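Local coordinates for GTP-binding protein (Pyrococcus horikoshii, PDB 1WXQ) that probably binds GTP and may hydrolyse nucleoside triphosphates, as an Obg-like P-loop GTPase with a TGS domain, though its cellular role is unknown, at residues M1-G7 with A102-V108; T42-H48 with G67-V73; S56-Y62 with N337-F343; K215-I219 with R311-L317; I247-A253 with T303-V308. Residue numbers count along the deposited sequence, not the author numbering.

Contacts 1, 2, 4 and 5 all reach the central sheet of the G domain, whereas contact 3 joins two loops, its centre about 23 Å from that of the chain. Contact 1 is a buried parallel strand pair and contact 2 a partly buried antiparallel one, so backbone hydrogen bonds dominate both. Contacts 4 and 5 share helix 305-316: its C-terminal part meets strand 217-222 mainly through apolar side chains, without a hydrogen bond; at its N-terminal end one backbone bond joins the residues just after strand 245-249 and just before the helix. Contact 3, between the G domain and the TGS region, relies on asparagine, tyrosine and proline, and touches contact 2 through Val342 and Tyr62.

Contact 1 (M1-G7 with A102-V108)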
# COMPACT_ATOMS: atom_id res chain seq x y z
N MSE A 1 7.01 -1.22 -5.88
CA MSE A 1 5.77 -1.01 -5.09
C MSE A 1 5.05 0.26 -5.54
O MSE A 1 5.67 1.28 -5.82
CB MSE A 1 6.11 -0.93 -3.60
CG MSE A 1 4.90 -0.94 -2.69
SE MSE A 1 4.09 0.79 -2.46
CE MSE A 1 5.16 1.36 -0.93
N GLU A 2 3.72 0.19 -5.59
CA GLU A 2 2.93 1.33 -6.03
C GLU A 2 1.50 1.24 -5.50
O GLU A 2 0.95 0.14 -5.38
CB GLU A 2 2.95 1.37 -7.56
CG GLU A 2 1.63 1.60 -8.26
CD GLU A 2 1.63 0.98 -9.65
OE1 GLU A 2 1.61 -0.27 -9.73
OE2 GLU A 2 1.66 1.74 -10.66
N ILE A 3 0.92 2.40 -5.18
CA ILE A 3 -0.44 2.49 -4.64
C ILE A 3 -1.41 3.07 -5.66
O ILE A 3 -1.19 4.16 -6.17
CB ILE A 3 -0.49 3.41 -3.40
CG1 ILE A 3 0.46 2.89 -2.31
CG2 ILE A 3 -1.91 3.49 -2.88
CD1 ILE A 3 0.55 3.80 -1.12
N GLY A 4 -2.49 2.35 -5.93
CA GLY A 4 -3.49 2.82 -6.88
C GLY A 4 -4.67 3.44 -6.16
O GLY A 4 -5.12 2.91 -5.14
N VAL A 5 -5.17 4.57 -6.68
CA VAL A 5 -6.31 5.28 -6.10
C VAL A 5 -7.52 5.14 -7.01
O VAL A 5 -7.51 5.59 -8.16
CB VAL A 5 -6.00 6.77 -5.92
CG1 VAL A 5 -7.17 7.46 -5.26
CG2 VAL A 5 -4.74 6.94 -5.09
N VAL A 6 -8.58 4.52 -6.48
CA VAL A 6 -9.78 4.26 -7.25
C VAL A 6 -11.01 4.81 -6.57
O VAL A 6 -10.98 5.10 -5.38
CB VAL A 6 -10.00 2.74 -7.45
CG1 VAL A 6 -8.78 2.10 -8.08
CG2 VAL A 6 -10.27 2.09 -6.10
N GLY A 7 -12.11 4.91 -7.32
CA GLY A 7 -13.36 5.41 -6.77
C GLY A 7 -14.35 5.82 -7.84
O GLY A 7 -14.01 5.90 -9.02
N ALA A 102 -0.81 -2.70 -9.01
CA ALA A 102 -0.89 -2.08 -7.71
C ALA A 102 -0.59 -3.05 -6.58
O ALA A 102 -1.05 -4.18 -6.59
CB ALA A 102 -2.28 -1.47 -7.51
N SER A 103 0.18 -2.60 -5.60
CA SER A 103 0.47 -3.44 -4.44
C SER A 103 -0.69 -3.22 -3.47
O SER A 103 -0.94 -4.04 -2.59
CB SER A 103 1.77 -3.01 -3.76
OG SER A 103 2.87 -3.24 -4.61
N ALA A 104 -1.37 -2.09 -3.60
CA ALA A 104 -2.49 -1.81 -2.72
C ALA A 104 -3.32 -0.73 -3.34
O ALA A 104 -2.86 -0.00 -4.21
CB ALA A 104 -2.02 -1.38 -1.33
N LEU A 105 -4.55 -0.62 -2.87
CA LEU A 105 -5.43 0.40 -3.39
C LEU A 105 -6.05 1.22 -2.27
O LEU A 105 -6.35 0.70 -1.20
CB LEU A 105 -6.57 -0.25 -4.16
CG LEU A 105 -6.31 -1.28 -5.24
CD1 LEU A 105 -7.62 -2.05 -5.48
CD2 LEU A 105 -5.82 -0.60 -6.48
N ILE A 106 -6.24 2.50 -2.55
CA ILE A 106 -6.91 3.38 -1.61
C ILE A 106 -8.27 3.65 -2.26
O ILE A 106 -8.36 4.37 -3.25
CB ILE A 106 -6.17 4.71 -1.46
CG1 ILE A 106 -4.83 4.48 -0.78
CG2 ILE A 106 -7.03 5.69 -0.65
CD1 ILE A 106 -4.00 5.74 -0.68
N HIS A 107 -9.32 3.03 -1.73
CA HIS A 107 -10.63 3.25 -2.32
C HIS A 107 -11.38 4.41 -1.65
O HIS A 107 -11.88 4.29 -0.53
CB HIS A 107 -11.48 1.98 -2.23
CG HIS A 107 -12.79 2.09 -2.97
ND1 HIS A 107 -13.14 3.21 -3.67
CD2 HIS A 107 -13.80 1.21 -3.10
CE1 HIS A 107 -14.33 3.03 -4.22
NE2 HIS A 107 -14.75 1.83 -3.89
N VAL A 108 -11.47 5.53 -2.38
CA VAL A 108 -12.14 6.74 -1.93
C VAL A 108 -13.65 6.66 -2.12
O VAL A 108 -14.13 6.41 -3.21
CB VAL A 108 -11.62 7.95 -2.70
CG1 VAL A 108 -12.25 9.21 -2.18
CG2 VAL A 108 -10.11 7.99 -2.60
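Five main-chain hydrogen bonds join residues 1-7 to 102-108 as parallel strands of the G-domain core. Ser103 N donates to Glu2 O (2.9 Å), Gly4 N to Ala104 O (2.9 Å), Ile106 N to Gly4 O (2.9 Å), Val6 N to Ile106 O (3.2 Å) and Val108 N to Val6 O (3.1 Å). The even residues of the first strand therefore do the bonding, and Ile3 pairs with Ala104, Gly4 with Leu105 and Val5 with Ile106. The short CA-H...O contact from Leu105 CA to Gly4 O, 3.1 Å, adds to this ladder, and His107 ND1 gives a weak bond to Val6 O at 3.3 Å.

Apolar packing follows the two faces. On one, Ile3 CG2 meets Ile106 CG1 at 3.7 Å and Val5 CG1 meets Val108 CG2 at 4.0 Å; beta-branched residues suit extended backbone and fill this face. On the other, Val6 CG1 lies 4.3 Å from Leu105 CD2, and Gly4 is apt because a CB there would sit tightly against Leu105 CD2. Charge stays at the margin, where Glu2 forms a salt bridge with Lys74.

Gly7 fits the start of a probable P-loop. Strand 68-77 flanks strand 2-7 and strand 217-222 flanks strand 104-110, while helix 305-316 packs on the face of Ile3, Ala104 and Ile106.

Contact 2 (T42-H48 with G67-V73)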
# COMPACT_ATOMS: atom_id res chain seq x y z
N THR A 42 3.87 10.21 -3.98
CA THR A 42 3.36 10.72 -2.73
C THR A 42 4.45 10.33 -1.75
O THR A 42 5.52 9.91 -2.17
CB THR A 42 2.01 10.06 -2.35
OG1 THR A 42 1.51 10.67 -1.15
CG2 THR A 42 2.19 8.57 -2.12
N TYR A 43 4.19 10.48 -0.45
CA TYR A 43 5.30 10.27 0.47
C TYR A 43 4.84 9.52 1.72
O TYR A 43 3.67 9.55 2.11
CB TYR A 43 5.86 11.64 0.87
CG TYR A 43 6.86 12.09 -0.14
CD1 TYR A 43 8.05 11.38 -0.31
CD2 TYR A 43 6.66 13.27 -0.85
CE1 TYR A 43 9.01 11.83 -1.20
CE2 TYR A 43 7.62 13.73 -1.73
CZ TYR A 43 8.80 13.02 -1.91
OH TYR A 43 9.75 13.46 -2.80
N ALA A 44 5.79 8.79 2.34
CA ALA A 44 5.46 8.06 3.56
C ALA A 44 6.18 8.66 4.77
O ALA A 44 7.37 8.51 4.97
CB ALA A 44 5.87 6.60 3.37
N ILE A 45 5.39 9.40 5.58
CA ILE A 45 5.99 10.12 6.70
C ILE A 45 5.85 9.37 8.02
O ILE A 45 4.76 9.07 8.49
CB ILE A 45 5.29 11.48 6.79
CG1 ILE A 45 5.27 12.15 5.42
CG2 ILE A 45 6.05 12.40 7.76
CD1 ILE A 45 4.43 13.43 5.40
N THR A 46 7.02 9.15 8.61
CA THR A 46 7.13 8.53 9.92
C THR A 46 8.39 9.12 10.57
O THR A 46 9.08 9.92 9.95
CB THR A 46 7.22 7.00 9.80
OG1 THR A 46 7.19 6.40 11.10
CG2 THR A 46 8.49 6.60 9.07
N ASP A 47 8.67 8.75 11.80
CA ASP A 47 9.84 9.30 12.47
C ASP A 47 11.16 8.92 11.81
O ASP A 47 11.50 7.75 11.72
CB ASP A 47 9.89 8.85 13.94
CG ASP A 47 8.88 9.58 14.81
OD1 ASP A 47 8.63 10.79 14.56
OD2 ASP A 47 8.34 8.95 15.75
N HIS A 48 11.91 9.93 11.35
CA HIS A 48 13.21 9.68 10.75
C HIS A 48 14.14 9.28 11.89
O HIS A 48 14.14 9.91 12.95
CB HIS A 48 13.75 10.93 10.06
CG HIS A 48 15.11 10.75 9.45
ND1 HIS A 48 16.21 10.36 10.20
CD2 HIS A 48 15.54 10.85 8.17
CE1 HIS A 48 17.25 10.24 9.40
NE2 HIS A 48 16.88 10.53 8.16
N GLY A 67 12.69 16.18 11.86
CA GLY A 67 12.77 14.91 12.57
C GLY A 67 11.86 13.83 12.02
O GLY A 67 11.60 12.84 12.69
N LEU A 68 11.39 14.03 10.79
CA LEU A 68 10.51 13.06 10.16
C LEU A 68 11.06 12.62 8.81
O LEU A 68 11.63 13.43 8.07
CB LEU A 68 9.10 13.63 9.97
CG LEU A 68 8.20 13.80 11.20
CD1 LEU A 68 6.91 14.49 10.79
CD2 LEU A 68 7.91 12.44 11.83
N ALA A 69 10.88 11.34 8.49
CA ALA A 69 11.34 10.79 7.23
C ALA A 69 10.21 10.79 6.19
O ALA A 69 9.14 10.23 6.42
CB ALA A 69 11.85 9.38 7.44
N LEU A 70 10.46 11.43 5.05
CA LEU A 70 9.47 11.45 3.98
C LEU A 70 10.00 10.58 2.83
O LEU A 70 10.74 11.05 1.96
CB LEU A 70 9.21 12.88 3.51
CG LEU A 70 8.28 13.73 4.39
CD1 LEU A 70 8.96 14.07 5.72
CD2 LEU A 70 7.91 15.00 3.66
N ILE A 71 9.63 9.31 2.86
CA ILE A 71 10.05 8.32 1.87
C ILE A 71 9.07 8.30 0.71
O ILE A 71 7.88 8.09 0.90
CB ILE A 71 10.06 6.92 2.53
CG1 ILE A 71 10.56 7.05 3.97
CG2 ILE A 71 10.94 5.97 1.73
CD1 ILE A 71 10.38 5.79 4.81
N PRO A 72 9.55 8.53 -0.53
CA PRO A 72 8.70 8.54 -1.73
C PRO A 72 8.05 7.20 -2.10
O PRO A 72 8.61 6.14 -1.86
CB PRO A 72 9.64 9.06 -2.82
CG PRO A 72 10.97 8.58 -2.38
CD PRO A 72 10.94 8.87 -0.88
N VAL A 73 6.86 7.29 -2.70
CA VAL A 73 6.05 6.14 -3.09
C VAL A 73 5.24 6.42 -4.35
O VAL A 73 4.57 7.44 -4.43
CB VAL A 73 5.03 5.79 -1.97
CG1 VAL A 73 4.04 4.72 -2.45
CG2 VAL A 73 5.76 5.34 -0.71
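Ile45 and Leu70 form the apolar centre of one face of this antiparallel pair in the mixed sheet of the G domain, with Ile45 CG1 3.6 Å from Leu70 CG. Leu68 extends the patch, its CD1 3.8 Å from Ile45 CG2. On the opposite face Ala44 CB lies 4.3 Å from both Ile71 CB and Val73 CG2; a small alanine fits between the branched neighbours, and Pro321 and Tyr323 of strand 319-325 cover Ile71 and Ala69.

Outward from this centre, Tyr43 turns its ring edge to Pro72, CE1 to CB 3.3 Å. Proline can take this place because Tyr43 and Pro72 are a non-hydrogen-bonded pair, so its missing N-H costs no cross-strand bond. The hydrogen-bonded pairs each carry two bonds: Thr42 with Val73, Ala44 with Ile71, and Thr46 with Ala69. The shortest are Ala44 N to Ile71 O, 2.6 Å, and Ala69 N to Thr46 O, 2.7 Å.

At the polar end Asp47 reaches a non-hydrogen-bonded position beside Leu68, and Gly67, with positive phi, precedes the strand. There His48 ND1 bonds to Cys50 N, while at the opposite end Thr42 OG1 bonds to Ala20 O. Just beyond the strands, His48 N donates to Gly67 O at 3.2 Å.

Contact 3 (S56-Y62 with N337-F343); sequences SPNPQNY and NVLPHVF
Tyr62 lays its side chain along the turn at Leu339-Pro340: its CB packs on Val342 CG1 at 3.6 Å, and its OH donates to Leu339 O at 2.7 Å. A p rotamer (-127/-147, chi1 68°) sets the ring edge near the carbonyls of Leu339 and Pro340, so the hydroxyl reaches a backbone acceptor. Both irregular segments run side by side in the same direction, Pro57 near Val338 (CA-CA 5.4 Å), Pro59 near Pro340 (4.7 Å) and Asn61 near His341 (5.5 Å). Asn58 (-106/81, chi1 -22°, between wells) is held twice: its N donates to Val338 O at 3.1 Å, and its OD1 accepts from Val338 N at 2.6 Å, as an amide side chain beside the backbone allows. Gln60 N donates to Pro340 O at 3.0 Å. The prolines suit extended, non-repetitive chain: Pro57 and Pro59 have psi near 146°, whereas Pro340 has helical-region angles (-55/-48) after Leu339 at positive phi (43/50). Leu339 (m,t) sets CB 4.5 Å from Pro57 CB. The CA-to-CB bond of Asn61 (-91/-13, chi1 p) points toward 337-343, and its OD1 lies 3.6 Å from Val342 CG1. These loop-to-loop bonds join the G domain to the TGS region, of the ubiquitin-like clan.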
# COMPACT_ATOMS: atom_id res chain seq x y z
N SER A 56 21.80 15.98 11.28
CA SER A 56 22.14 16.47 9.96
C SER A 56 22.47 15.33 9.00
O SER A 56 23.62 15.03 8.71
CB SER A 56 23.34 17.40 10.09
OG SER A 56 23.21 18.19 11.27
N PRO A 57 21.40 14.65 8.53
CA PRO A 57 21.53 13.57 7.56
C PRO A 57 21.67 14.12 6.13
O PRO A 57 21.11 15.15 5.80
CB PRO A 57 20.27 12.71 7.66
CG PRO A 57 19.26 13.43 8.56
CD PRO A 57 19.99 14.84 8.81
N ASN A 58 22.44 13.44 5.26
CA ASN A 58 22.46 13.87 3.86
C ASN A 58 21.67 12.90 2.97
O ASN A 58 22.20 12.01 2.33
CB ASN A 58 23.90 13.96 3.36
CG ASN A 58 24.88 14.12 4.49
OD1 ASN A 58 25.70 13.24 4.77
ND2 ASN A 58 24.88 15.33 5.09
N PRO A 59 20.34 13.05 2.94
CA PRO A 59 19.42 12.20 2.18
C PRO A 59 19.59 12.23 0.67
O PRO A 59 19.89 13.27 0.09
CB PRO A 59 18.05 12.71 2.62
CG PRO A 59 18.30 14.16 2.80
CD PRO A 59 19.60 14.15 3.58
N GLN A 60 19.36 11.09 0.03
CA GLN A 60 19.48 10.97 -1.41
C GLN A 60 18.23 10.36 -2.04
O GLN A 60 17.69 10.90 -3.01
CB GLN A 60 20.71 10.14 -1.78
CG GLN A 60 21.98 10.61 -1.08
CD GLN A 60 23.25 10.16 -1.78
OE1 GLN A 60 24.37 10.43 -1.31
NE2 GLN A 60 23.09 9.49 -2.93
N ASN A 61 17.75 9.24 -1.49
CA ASN A 61 16.56 8.69 -2.12
C ASN A 61 15.29 9.24 -1.47
O ASN A 61 14.18 9.07 -1.96
CB ASN A 61 16.64 7.17 -2.05
CG ASN A 61 16.91 6.74 -0.63
OD1 ASN A 61 16.90 7.54 0.30
ND2 ASN A 61 17.17 5.43 -0.47
N TYR A 62 15.47 9.88 -0.30
CA TYR A 62 14.33 10.44 0.40
C TYR A 62 14.49 11.92 0.76
O TYR A 62 15.09 12.70 0.04
CB TYR A 62 14.15 9.61 1.67
CG TYR A 62 15.29 9.84 2.60
CD1 TYR A 62 16.57 9.41 2.25
CD2 TYR A 62 15.09 10.46 3.83
CE1 TYR A 62 17.63 9.59 3.12
CE2 TYR A 62 16.15 10.63 4.71
CZ TYR A 62 17.41 10.20 4.36
OH TYR A 62 18.47 10.38 5.22
N ASN A 337 28.60 10.32 2.84
CA ASN A 337 27.40 10.96 3.39
C ASN A 337 26.77 10.08 4.47
O ASN A 337 26.92 8.87 4.49
CB ASN A 337 26.41 11.17 2.24
CG ASN A 337 27.08 11.92 1.13
OD1 ASN A 337 27.83 11.37 0.34
ND2 ASN A 337 26.74 13.22 1.03
N VAL A 338 26.06 10.73 5.41
CA VAL A 338 25.47 9.97 6.52
C VAL A 338 23.99 9.65 6.27
O VAL A 338 23.22 10.48 5.81
CB VAL A 338 25.61 10.81 7.79
CG1 VAL A 338 25.13 12.24 7.52
CG2 VAL A 338 24.78 10.21 8.90
N LEU A 339 23.62 8.41 6.59
CA LEU A 339 22.27 7.88 6.38
C LEU A 339 21.70 8.27 5.02
O LEU A 339 20.57 8.76 4.94
CB LEU A 339 21.32 8.35 7.48
CG LEU A 339 21.57 7.80 8.89
CD1 LEU A 339 20.61 8.43 9.87
CD2 LEU A 339 21.41 6.29 8.88
N PRO A 340 22.47 8.05 3.94
CA PRO A 340 22.10 8.36 2.55
C PRO A 340 20.80 7.78 2.00
O PRO A 340 20.02 8.50 1.37
CB PRO A 340 23.32 7.87 1.75
CG PRO A 340 24.44 8.03 2.73
CD PRO A 340 23.82 7.47 3.99
N HIS A 341 20.57 6.48 2.20
CA HIS A 341 19.35 5.88 1.67
C HIS A 341 18.47 5.16 2.68
O HIS A 341 18.92 4.73 3.74
CB HIS A 341 19.68 4.90 0.54
CG HIS A 341 20.56 5.48 -0.51
ND1 HIS A 341 21.93 5.59 -0.35
CD2 HIS A 341 20.28 6.00 -1.73
CE1 HIS A 341 22.45 6.14 -1.43
NE2 HIS A 341 21.47 6.40 -2.28
N VAL A 342 17.20 5.03 2.31
CA VAL A 342 16.20 4.36 3.13
C VAL A 342 15.43 3.40 2.25
O VAL A 342 15.06 3.74 1.13
CB VAL A 342 15.19 5.35 3.73
CG1 VAL A 342 14.52 6.16 2.62
CG2 VAL A 342 14.13 4.60 4.52
N PHE A 343 15.18 2.21 2.76
CA PHE A 343 14.42 1.23 2.00
C PHE A 343 13.21 0.69 2.76
O PHE A 343 13.26 0.45 3.97
CB PHE A 343 15.33 0.09 1.55
CG PHE A 343 16.34 0.50 0.51
CD1 PHE A 343 15.95 0.69 -0.81
CD2 PHE A 343 17.66 0.75 0.85
CE1 PHE A 343 16.87 1.13 -1.78
CE2 PHE A 343 18.59 1.19 -0.10
CZ PHE A 343 18.19 1.38 -1.42

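Contact 4 (K215-I219 with R311-L317)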
# COMPACT_ATOMS: atom_id res chain seq x y z
N LYS A 215 -4.45 -7.38 -3.94
CA LYS A 215 -5.07 -6.08 -4.14
C LYS A 215 -5.73 -5.62 -2.85
O LYS A 215 -6.89 -5.28 -2.82
CB LYS A 215 -6.09 -6.18 -5.28
CG LYS A 215 -5.41 -6.37 -6.64
CD LYS A 215 -4.54 -5.16 -6.99
CE LYS A 215 -3.76 -5.34 -8.29
NZ LYS A 215 -2.49 -6.11 -8.12
N PRO A 216 -4.96 -5.61 -1.76
CA PRO A 216 -5.49 -5.18 -0.47
C PRO A 216 -5.76 -3.69 -0.56
O PRO A 216 -5.07 -2.97 -1.29
CB PRO A 216 -4.36 -5.49 0.49
CG PRO A 216 -3.16 -5.19 -0.34
CD PRO A 216 -3.50 -5.82 -1.68
N MSE A 217 -6.76 -3.22 0.16
CA MSE A 217 -7.04 -1.80 0.08
C MSE A 217 -7.41 -1.12 1.36
O MSE A 217 -7.73 -1.75 2.36
CB MSE A 217 -8.11 -1.53 -0.98
CG MSE A 217 -9.26 -2.52 -1.06
SE MSE A 217 -10.40 -2.03 -2.58
CE MSE A 217 -10.58 -3.78 -3.38
N VAL A 218 -7.29 0.20 1.33
CA VAL A 218 -7.66 1.02 2.46
C VAL A 218 -8.75 1.92 1.91
O VAL A 218 -8.67 2.42 0.79
CB VAL A 218 -6.50 1.86 3.00
CG1 VAL A 218 -7.02 2.88 4.02
CG2 VAL A 218 -5.48 0.95 3.66
N ILE A 219 -9.79 2.12 2.72
CA ILE A 219 -10.90 2.93 2.31
C ILE A 219 -10.83 4.35 2.87
O ILE A 219 -10.74 4.56 4.08
CB ILE A 219 -12.21 2.24 2.73
CG1 ILE A 219 -12.17 0.80 2.24
CG2 ILE A 219 -13.41 2.99 2.17
CD1 ILE A 219 -13.34 -0.04 2.66
N ARG A 311 -1.16 4.08 6.53
CA ARG A 311 -1.78 2.79 6.85
C ARG A 311 -1.57 1.81 5.72
O ARG A 311 -1.45 0.60 5.96
CB ARG A 311 -3.28 2.93 7.17
CG ARG A 311 -3.58 3.65 8.49
CD ARG A 311 -2.96 2.92 9.72
NE ARG A 311 -3.65 1.67 10.02
CZ ARG A 311 -4.84 1.59 10.61
NH1 ARG A 311 -5.49 2.69 10.97
NH2 ARG A 311 -5.40 0.41 10.82
N VAL A 312 -1.52 2.31 4.49
CA VAL A 312 -1.29 1.42 3.35
C VAL A 312 0.14 0.85 3.38
O VAL A 312 0.35 -0.36 3.28
CB VAL A 312 -1.47 2.14 1.99
CG1 VAL A 312 -1.08 1.19 0.88
CG2 VAL A 312 -2.90 2.61 1.82
N VAL A 313 1.11 1.74 3.53
CA VAL A 313 2.53 1.41 3.55
C VAL A 313 3.01 0.57 4.74
O VAL A 313 3.60 -0.50 4.56
CB VAL A 313 3.39 2.71 3.50
CG1 VAL A 313 4.87 2.38 3.49
CG2 VAL A 313 3.03 3.51 2.25
N PHE A 314 2.74 1.09 5.94
CA PHE A 314 3.15 0.46 7.19
C PHE A 314 2.27 -0.67 7.73
O PHE A 314 2.75 -1.58 8.40
CB PHE A 314 3.25 1.53 8.28
CG PHE A 314 4.16 2.67 7.94
CD1 PHE A 314 5.46 2.43 7.47
CD2 PHE A 314 3.74 3.99 8.10
CE1 PHE A 314 6.33 3.49 7.16
CE2 PHE A 314 4.59 5.06 7.80
CZ PHE A 314 5.89 4.81 7.33
N ASP A 315 0.98 -0.61 7.44
CA ASP A 315 0.06 -1.62 7.94
C ASP A 315 -0.34 -2.66 6.91
O ASP A 315 -0.00 -3.83 7.04
CB ASP A 315 -1.19 -0.95 8.49
CG ASP A 315 -2.00 -1.86 9.35
OD1 ASP A 315 -2.05 -3.07 9.03
OD2 ASP A 315 -2.59 -1.38 10.34
N LEU A 316 -1.09 -2.23 5.89
CA LEU A 316 -1.53 -3.16 4.86
C LEU A 316 -0.34 -3.97 4.36
O LEU A 316 -0.26 -5.16 4.55
CB LEU A 316 -2.11 -2.42 3.65
CG LEU A 316 -3.59 -2.29 3.33
CD1 LEU A 316 -3.71 -2.29 1.80
CD2 LEU A 316 -4.41 -3.43 3.92
N LEU A 317 0.58 -3.28 3.71
CA LEU A 317 1.75 -3.93 3.15
C LEU A 317 2.80 -4.28 4.20
O LEU A 317 3.73 -5.03 3.92
CB LEU A 317 2.35 -3.05 2.04
CG LEU A 317 1.27 -2.64 1.02
CD1 LEU A 317 1.85 -1.74 -0.04
CD2 LEU A 317 0.67 -3.88 0.39
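This is helix-on-sheet packing near the centre of the chain: the C-terminal part of helix 305-316 rests against the start of strand 217-222 in the G-domain sheet. The short axes of strand 217-219 and helix 311-316 approach to 9.0 Å and make an angle of 126°, so the helix runs obliquely across the strand.

Leu316 is the chief contact residue of the helix. Its CD1 sits 3.5 Å from Pro216 CB and 3.6 Å from Met217 N, and its CG 3.8 Å from Val218 CG2. Val218 also meets Val312 one turn earlier, CG2 to CG2 3.6 Å, and Leu317 CD2 reaches Pro216 CG at 4.1 Å. Branched valine fits the extended strand while its CG2 methyl sits against both Val312 and Leu316; the ring of Pro216 offers a compact apolar surface just before the strand. The CA-to-CB bond of selenomethionine Met217 points away, and its side chain packs on helix 127-147 across the sheet.

Leu316 N bonds to Arg311 O at 2.9 Å and Leu317 N to Val312 O at 3.0 Å, the first closing a pi-type turn. Arg311 leads its guanidinium away and makes a salt bridge to Asp315, NE to OD2 3.2 Å. Because the segments touch without a polar bond, the contact is consistent with being held by shape fit and burial of apolar surface, with the Arg311-Asp315 pair to one side, over strand 245-249.

Contact 5 (I247-A253 with T303-V308); sequences IPTSAAA and TGVQEV
Strand 245-249 and the start of helix 305-316 meet here at the edge strand of the G-domain's parallel core, an alpha/beta packing of the P-loop NTPase fold. Ile247, extended (-126/129) with an m,t rotamer, points toward the helix: its CB lies 3.9 Å from Val308 CG2 and its CG2 3.6 Å from Glu307 CD, so a branched aliphatic covers the first turn. Pro248 continues the strand (-62/154), and its O receives a CA-H...O contact from Gly304 CA at 3.6 Å. Thr249 (-161/148, chi1 -93°, between wells) turns its OG1 back to Pro248 O, 2.8 Å, while its CG2 lies 4.1 Å from Val305 CG2. Thr249 CA is 4.4 Å from the CA of Gly304 (80/-23), N-cap of the helix; a CB there would clash with Pro248 O and Thr249 OG1, and positive phi suits glycine. Ser250 (-130/87) follows the strand as N-cap of helix 251-258, without a side-chain capping bond. Residues 251-253 and 305-308 are helical. Ala251 lies near the probable P-loop, its N bonded to Asn222 OD1. Ala253, being small, sets CB 3.9 Å from CG2 of Thr303 (-85/-6, chi1 p). The one hydrogen bond between the segments is Ser250 N to Thr303 O, 3.0 Å, 167°.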
# COMPACT_ATOMS: atom_id res chain seq x y z
N ILE A 247 -10.74 5.24 7.01
CA ILE A 247 -10.35 6.49 7.63
C ILE A 247 -11.07 7.72 7.04
O ILE A 247 -11.14 7.90 5.82
CB ILE A 247 -8.81 6.63 7.53
CG1 ILE A 247 -8.17 5.49 8.35
CG2 ILE A 247 -8.33 8.01 7.99
CD1 ILE A 247 -6.72 5.19 8.00
N PRO A 248 -11.67 8.56 7.91
CA PRO A 248 -12.36 9.76 7.42
C PRO A 248 -11.34 10.63 6.71
O PRO A 248 -10.15 10.58 7.03
CB PRO A 248 -12.93 10.38 8.69
CG PRO A 248 -12.07 9.84 9.77
CD PRO A 248 -11.83 8.42 9.36
N THR A 249 -11.79 11.44 5.77
CA THR A 249 -10.86 12.24 4.99
C THR A 249 -11.50 13.43 4.27
O THR A 249 -12.67 13.38 3.86
CB THR A 249 -10.19 11.28 3.97
OG1 THR A 249 -8.96 10.77 4.52
CG2 THR A 249 -9.94 11.96 2.65
N SER A 250 -10.72 14.51 4.13
CA SER A 250 -11.17 15.71 3.45
C SER A 250 -10.11 16.09 2.42
O SER A 250 -9.20 16.90 2.69
CB SER A 250 -11.38 16.87 4.44
OG SER A 250 -12.53 16.66 5.25
N ALA A 251 -10.24 15.51 1.23
CA ALA A 251 -9.29 15.73 0.16
C ALA A 251 -9.16 17.19 -0.26
O ALA A 251 -8.04 17.71 -0.31
CB ALA A 251 -9.65 14.85 -1.04
N ALA A 252 -10.28 17.84 -0.57
CA ALA A 252 -10.25 19.23 -1.01
C ALA A 252 -9.45 20.08 -0.04
O ALA A 252 -8.71 20.97 -0.45
CB ALA A 252 -11.68 19.78 -1.15
N ALA A 253 -9.58 19.79 1.25
CA ALA A 253 -8.84 20.47 2.31
C ALA A 253 -7.31 20.34 2.20
O ALA A 253 -6.59 21.32 2.18
CB ALA A 253 -9.34 19.97 3.67
N THR A 303 -6.18 16.02 7.90
CA THR A 303 -7.04 15.89 6.73
C THR A 303 -7.32 14.43 6.42
O THR A 303 -8.12 14.12 5.53
CB THR A 303 -6.41 16.58 5.50
OG1 THR A 303 -5.02 16.21 5.38
CG2 THR A 303 -6.55 18.11 5.63
N GLY A 304 -6.67 13.53 7.15
CA GLY A 304 -6.90 12.11 6.97
C GLY A 304 -6.16 11.50 5.80
O GLY A 304 -5.92 10.28 5.78
N VAL A 305 -5.81 12.33 4.83
CA VAL A 305 -5.10 11.83 3.65
C VAL A 305 -3.79 11.17 4.02
O VAL A 305 -3.54 10.02 3.66
CB VAL A 305 -4.83 12.95 2.66
CG1 VAL A 305 -3.98 12.42 1.51
CG2 VAL A 305 -6.16 13.51 2.14
N GLN A 306 -2.96 11.88 4.78
CA GLN A 306 -1.67 11.33 5.16
C GLN A 306 -1.79 10.03 5.94
O GLN A 306 -0.96 9.13 5.80
CB GLN A 306 -0.89 12.35 5.99
CG GLN A 306 0.59 11.99 6.16
CD GLN A 306 1.31 11.87 4.83
OE1 GLN A 306 1.24 12.76 3.98
NE2 GLN A 306 2.01 10.76 4.64
N GLU A 307 -2.83 9.95 6.78
CA GLU A 307 -3.10 8.77 7.61
C GLU A 307 -3.35 7.55 6.73
O GLU A 307 -2.81 6.46 6.95
CB GLU A 307 -4.33 9.06 8.48
CG GLU A 307 -4.48 8.20 9.71
CD GLU A 307 -5.79 8.47 10.44
OE1 GLU A 307 -6.19 9.66 10.51
OE2 GLU A 307 -6.41 7.50 10.95
N VAL A 308 -4.19 7.73 5.71
CA VAL A 308 -4.49 6.64 4.80
C VAL A 308 -3.22 6.08 4.16
O VAL A 308 -3.02 4.86 4.14
CB VAL A 308 -5.46 7.10 3.70
CG1 VAL A 308 -5.60 6.00 2.66
CG2 VAL A 308 -6.81 7.44 4.31